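BspA (BspA_V) (Streptococcus agalactiae serotype III, PDB 5DZ8) acts as a cell wall-anchored adhesin of the antigen I/II family, of which this chain is the variable (V) domain. Local coordinates at the interface of chains A and B. Coordinates in Å, arbitrary orientation; residue numbers count along the deposited sequence, not the author numbering. Chains: chain A/B, BspA (BspA_V).

Contact 1: the interface of chains A and B. Residues chain A 4-6, 57, 59, 61; chain B 163-165.
B:Tyr165, on the last strand (158-167) of chain B, pushes its whole side chain into an aromatic pocket of chain A, with 80 Å² hidden by the partner. It anchors the terminal strand of one copy in the other, within a two-fold interface that may or may not be the biological one. The strand pairs antiparallel with A strand 4-12, where A:Phe6 forms a beta bridge with B:Tyr165. The two aromatic side chains leave their neighbouring backbones side by side and point the same way, which brings CD1 of the A:Phe6 ring to within 3.5 Å of CE2 of B:Tyr165. At its far end the phenol reaches A strand 47-63: OH of B:Tyr165 hydrogen bonds ND1 of the A:His59 imidazole at 2.6 Å, with 150° at the hydrogen. Which of the two donates cannot be decided. ND1 lies in the plane of the phenol ring, at its edge, while the two rings stand nearly perpendicular at 80°. The imidazole gets there because its CG sits between the backbone N and the carbonyl carbon (chi1 59°), which turns the ring in towards the intruding strand. Chain A itself holds it in place: CE1 of A:His59 is 3.6 Å above the middle of the A:Phe6 ring, and OH of A:Tyr61 lies over the rim of one imidazole face. That same A:Tyr61 meets the tyrosine edge to edge, its CE1 3.8 Å from CD2 of B:Tyr165. A:Val4 CG1 and A:Val57 CG1 bracket the phenol near its base and at its hydroxyl. Two residues back along the strand, B:Val163 points to the same side as B:Tyr165; its CG1 meets CG2 of A:Val57. On the other face of the strand a water joins the chains, 2.8 Å from the A:Ala5 carbonyl O and 3.0 Å from the B:Ser164 hydroxyl OG.

Contact 2: the interface of chains A and B. Residues chain A 8, 57, 144, 146; chain B 161-163.
B:Val163 and A:Val144 pair by backbone in both directions. The amide N of B:Val163 gives a hydrogen bond to O of A:Val144 at 2.9 Å, and N of A:Val144 returns one to O of B:Val163 at 3.0 Å. Two residues along, N of A:Val146 bonds O of B:Ala161 at 2.9 Å, close to straight at the hydrogen (168°). Strand 158-167 of chain B is thereby joined to A strand 144-155 on one flank. On the other it runs antiparallel beside A strand 4-12, where A:Ile8 forms a beta bridge with B:Val163.

The side chain of B:Val163, with 56 Å² hidden, turns inward between these two strands. Its CG1 lies anti to the carbonyl carbon (chi1 -53°) and takes most of the contact: CD1 of A:Ile8 comes to 3.6 Å from it, and CG2 of A:Val146 comes to 3.7 Å from it. A:Ile8 reaches it because its chain is extended, with CG1 anti to the backbone N (chi1 -170°) and CD1 continuing away from the main chain. A:Val146 meets the valine at about a right angle, and its CG1 approaches both methyls; CG2 of B:Val163 is 3.9 Å from it. A:Val144 adds its CB against that same methyl. Further in, A:Val57 on strand 47-63 stands behind CG1. B:Leu162, the residue before it, sends its side chain the opposite way, and its CD2 passes near the main chain of A:Val144.

Strand pairing on both flanks, with the hydrogen bonds described here on the A 144-155 side, and an apolar plug thus let the last strand of one chain sit as an integral strand in a sheet of the other and join the two V domains in this assembly, which may or may not be the dimer of the natural protein.

Contact 1: the interface of chains A and B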
loop_
_atom_site.group_PDB
_atom_site.type_symbol
_atom_site.label_atom_id
_atom_site.label_comp_id
_atom_site.label_asym_id
_atom_site.label_seq_id
_atom_site.Cartn_x
_atom_site.Cartn_y
_atom_site.Cartn_z
ATOM N N VAL A 4 34.786 21.390 7.039
ATOM C CA VAL A 4 33.392 21.144 6.935
ATOM C C VAL A 4 32.987 19.795 7.456
ATOM O O VAL A 4 33.522 18.849 7.031
ATOM C CB VAL A 4 32.934 21.228 5.487
ATOM C CG1 VAL A 4 31.426 20.934 5.436
ATOM C CG2 VAL A 4 33.217 22.628 4.938
ATOM N N ALA A 5 31.980 19.739 8.328
ATOM C CA ALA A 5 31.363 18.493 8.706
ATOM C C ALA A 5 30.127 18.172 7.823
ATOM O O ALA A 5 29.158 18.959 7.738
ATOM C CB ALA A 5 30.979 18.567 10.174
ATOM N N PHE A 6 30.189 17.022 7.159
ATOM C CA PHE A 6 29.161 16.564 6.246
ATOM C C PHE A 6 28.375 15.469 6.950
ATOM O O PHE A 6 28.964 14.612 7.536
ATOM C CB PHE A 6 29.754 16.009 4.933
ATOM C CG PHE A 6 28.852 15.029 4.205
ATOM C CD1 PHE A 6 27.638 15.440 3.646
ATOM C CD2 PHE A 6 29.194 13.700 4.100
ATOM C CE1 PHE A 6 26.805 14.547 2.967
ATOM C CE2 PHE A 6 28.377 12.782 3.404
ATOM C CZ PHE A 6 27.166 13.211 2.849
ATOM N N VAL A 57 27.064 11.122 -2.110
ATOM C CA VAL A 57 26.782 12.514 -2.432
ATOM C C VAL A 57 28.010 13.065 -3.100
ATOM O O VAL A 57 29.130 12.902 -2.582
ATOM C CB VAL A 57 26.427 13.343 -1.190
ATOM C CG1 VAL A 57 26.049 14.769 -1.568
ATOM C CG2 VAL A 57 25.244 12.697 -0.475
ATOM N N HIS A 59 29.912 16.127 -3.842
ATOM C CA HIS A 59 30.048 17.504 -3.429
ATOM C C HIS A 59 31.505 17.969 -3.456
ATOM O O HIS A 59 32.434 17.175 -3.476
ATOM C CB HIS A 59 29.410 17.717 -2.027
ATOM C CG HIS A 59 30.006 16.862 -0.958
ATOM N ND1 HIS A 59 29.246 16.288 0.020
ATOM C CD2 HIS A 59 31.261 16.434 -0.746
ATOM C CE1 HIS A 59 30.003 15.561 0.811
ATOM N NE2 HIS A 59 31.239 15.628 0.364
ATOM N N TYR A 61 34.071 21.583 -2.065
ATOM C CA TYR A 61 34.179 22.713 -1.198
ATOM C C TYR A 61 35.242 23.706 -1.683
ATOM O O TYR A 61 36.363 23.293 -1.966
ATOM C CB TYR A 61 34.634 22.250 0.179
ATOM C CG TYR A 61 33.834 21.199 0.826
ATOM C CD1 TYR A 61 32.443 21.289 0.894
ATOM C CD2 TYR A 61 34.456 20.087 1.412
ATOM C CE1 TYR A 61 31.685 20.288 1.487
ATOM C CE2 TYR A 61 33.688 19.085 2.013
ATOM C CZ TYR A 61 32.300 19.202 2.040
ATOM O OH TYR A 61 31.558 18.271 2.693
ATOM N N VAL B 163 20.815 15.824 3.833
ATOM C CA VAL B 163 22.231 16.072 3.981
ATOM C C VAL B 163 22.386 17.380 4.758
ATOM O O VAL B 163 21.489 18.187 4.765
ATOM C CB VAL B 163 23.013 16.204 2.672
ATOM C CG1 VAL B 163 22.787 15.030 1.750
ATOM C CG2 VAL B 163 22.681 17.521 1.956
ATOM N N SER B 164 23.546 17.579 5.383
ATOM C CA SER B 164 23.814 18.808 6.082
ATOM C C SER B 164 25.286 19.080 6.123
ATOM O O SER B 164 26.100 18.164 6.181
ATOM C CB SER B 164 23.279 18.733 7.484
ATOM O OG SER B 164 23.965 17.742 8.204
ATOM N N TYR B 165 25.607 20.367 6.062
ATOM C CA TYR B 165 26.983 20.841 5.993
ATOM C C TYR B 165 27.127 21.931 7.016
ATOM O O TYR B 165 26.276 22.856 7.070
ATOM C CB TYR B 165 27.340 21.347 4.612
ATOM C CG TYR B 165 27.260 20.259 3.518
ATOM C CD1 TYR B 165 26.084 20.020 2.863
ATOM C CD2 TYR B 165 28.346 19.506 3.168
ATOM C CE1 TYR B 165 25.978 19.030 1.896
ATOM C CE2 TYR B 165 28.262 18.520 2.195
ATOM C CZ TYR B 165 27.058 18.301 1.559
ATOM O OH TYR B 165 26.914 17.338 0.592
HETATM O O HOH W 1 26.827 18.066 9.019
#

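Contact 2: the interface of chains A and B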
loop_
_atom_site.group_PDB
_atom_site.type_symbol
_atom_site.label_atom_id
_atom_site.label_comp_id
_atom_site.label_asym_id
_atom_site.label_seq_id
_atom_site.Cartn_x
_atom_site.Cartn_y
_atom_site.Cartn_z
ATOM N N ILE A 8 24.646 12.833 6.382
ATOM C CA ILE A 8 23.389 12.513 5.782
ATOM C C ILE A 8 22.609 11.655 6.746
ATOM O O ILE A 8 23.173 10.869 7.455
ATOM C CB ILE A 8 23.531 11.937 4.344
ATOM C CG1 ILE A 8 22.165 11.844 3.667
ATOM C CG2 ILE A 8 24.152 10.558 4.354
ATOM C CD1 ILE A 8 22.252 11.468 2.183
ATOM N N VAL A 57 27.064 11.122 -2.110
ATOM C CA VAL A 57 26.782 12.514 -2.432
ATOM C C VAL A 57 28.010 13.065 -3.100
ATOM O O VAL A 57 29.130 12.902 -2.582
ATOM C CB VAL A 57 26.427 13.343 -1.190
ATOM C CG1 VAL A 57 26.049 14.769 -1.568
ATOM C CG2 VAL A 57 25.244 12.697 -0.475
ATOM N N VAL A 144 18.774 19.358 4.244
ATOM C CA VAL A 144 18.464 19.566 2.819
ATOM C C VAL A 144 18.076 18.216 2.232
ATOM O O VAL A 144 18.890 17.303 2.184
ATOM C CB VAL A 144 19.697 20.117 2.123
ATOM C CG1 VAL A 144 19.473 20.268 0.637
ATOM C CG2 VAL A 144 20.086 21.454 2.728
ATOM N N VAL A 146 17.515 15.377 -0.215
ATOM C CA VAL A 146 18.143 15.031 -1.508
ATOM C C VAL A 146 17.439 13.875 -2.186
ATOM O O VAL A 146 17.605 13.705 -3.382
ATOM C CB VAL A 146 19.682 14.807 -1.381
ATOM C CG1 VAL A 146 20.346 16.098 -0.885
ATOM C CG2 VAL A 146 19.997 13.711 -0.361
ATOM N N ALA B 161 15.822 11.565 2.854
ATOM C CA ALA B 161 17.249 11.565 3.182
ATOM C C ALA B 161 17.689 13.052 3.164
ATOM O O ALA B 161 17.448 13.716 2.183
ATOM C CB ALA B 161 18.027 10.774 2.158
ATOM N N LEU B 162 18.348 13.522 4.225
ATOM C CA LEU B 162 18.666 14.917 4.434
ATOM C C LEU B 162 20.150 14.997 4.634
ATOM O O LEU B 162 20.686 14.284 5.491
ATOM C CB LEU B 162 17.964 15.423 5.720
ATOM C CG LEU B 162 16.426 15.264 5.782
ATOM C CD1 LEU B 162 15.913 15.303 7.195
ATOM C CD2 LEU B 162 15.702 16.352 4.990
ATOM N N VAL B 163 20.815 15.824 3.833
ATOM C CA VAL B 163 22.231 16.072 3.981
ATOM C C VAL B 163 22.386 17.380 4.758
ATOM O O VAL B 163 21.489 18.187 4.765
ATOM C CB VAL B 163 23.013 16.204 2.672
ATOM C CG1 VAL B 163 22.787 15.030 1.750
ATOM C CG2 VAL B 163 22.681 17.521 1.956
#

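Contact 1 and contact 2 lie along one strand, B 158-167, with their C-alpha centres about 9 Å apart. They share A:Val57 and B:Val163, and both draw on A strands 4-12 and 47-63. Both hold successive stretches of the same inserted strand, which pairs with A strand 4-12 in each and with A strand 144-155 at contact 2. The two-fold repeats both with the chains exchanged, so each copy places its terminal strand in the other, as in a strand-swapped dimer. Whether this dimer also forms on the bacterial surface cannot be judged from the crystal alone.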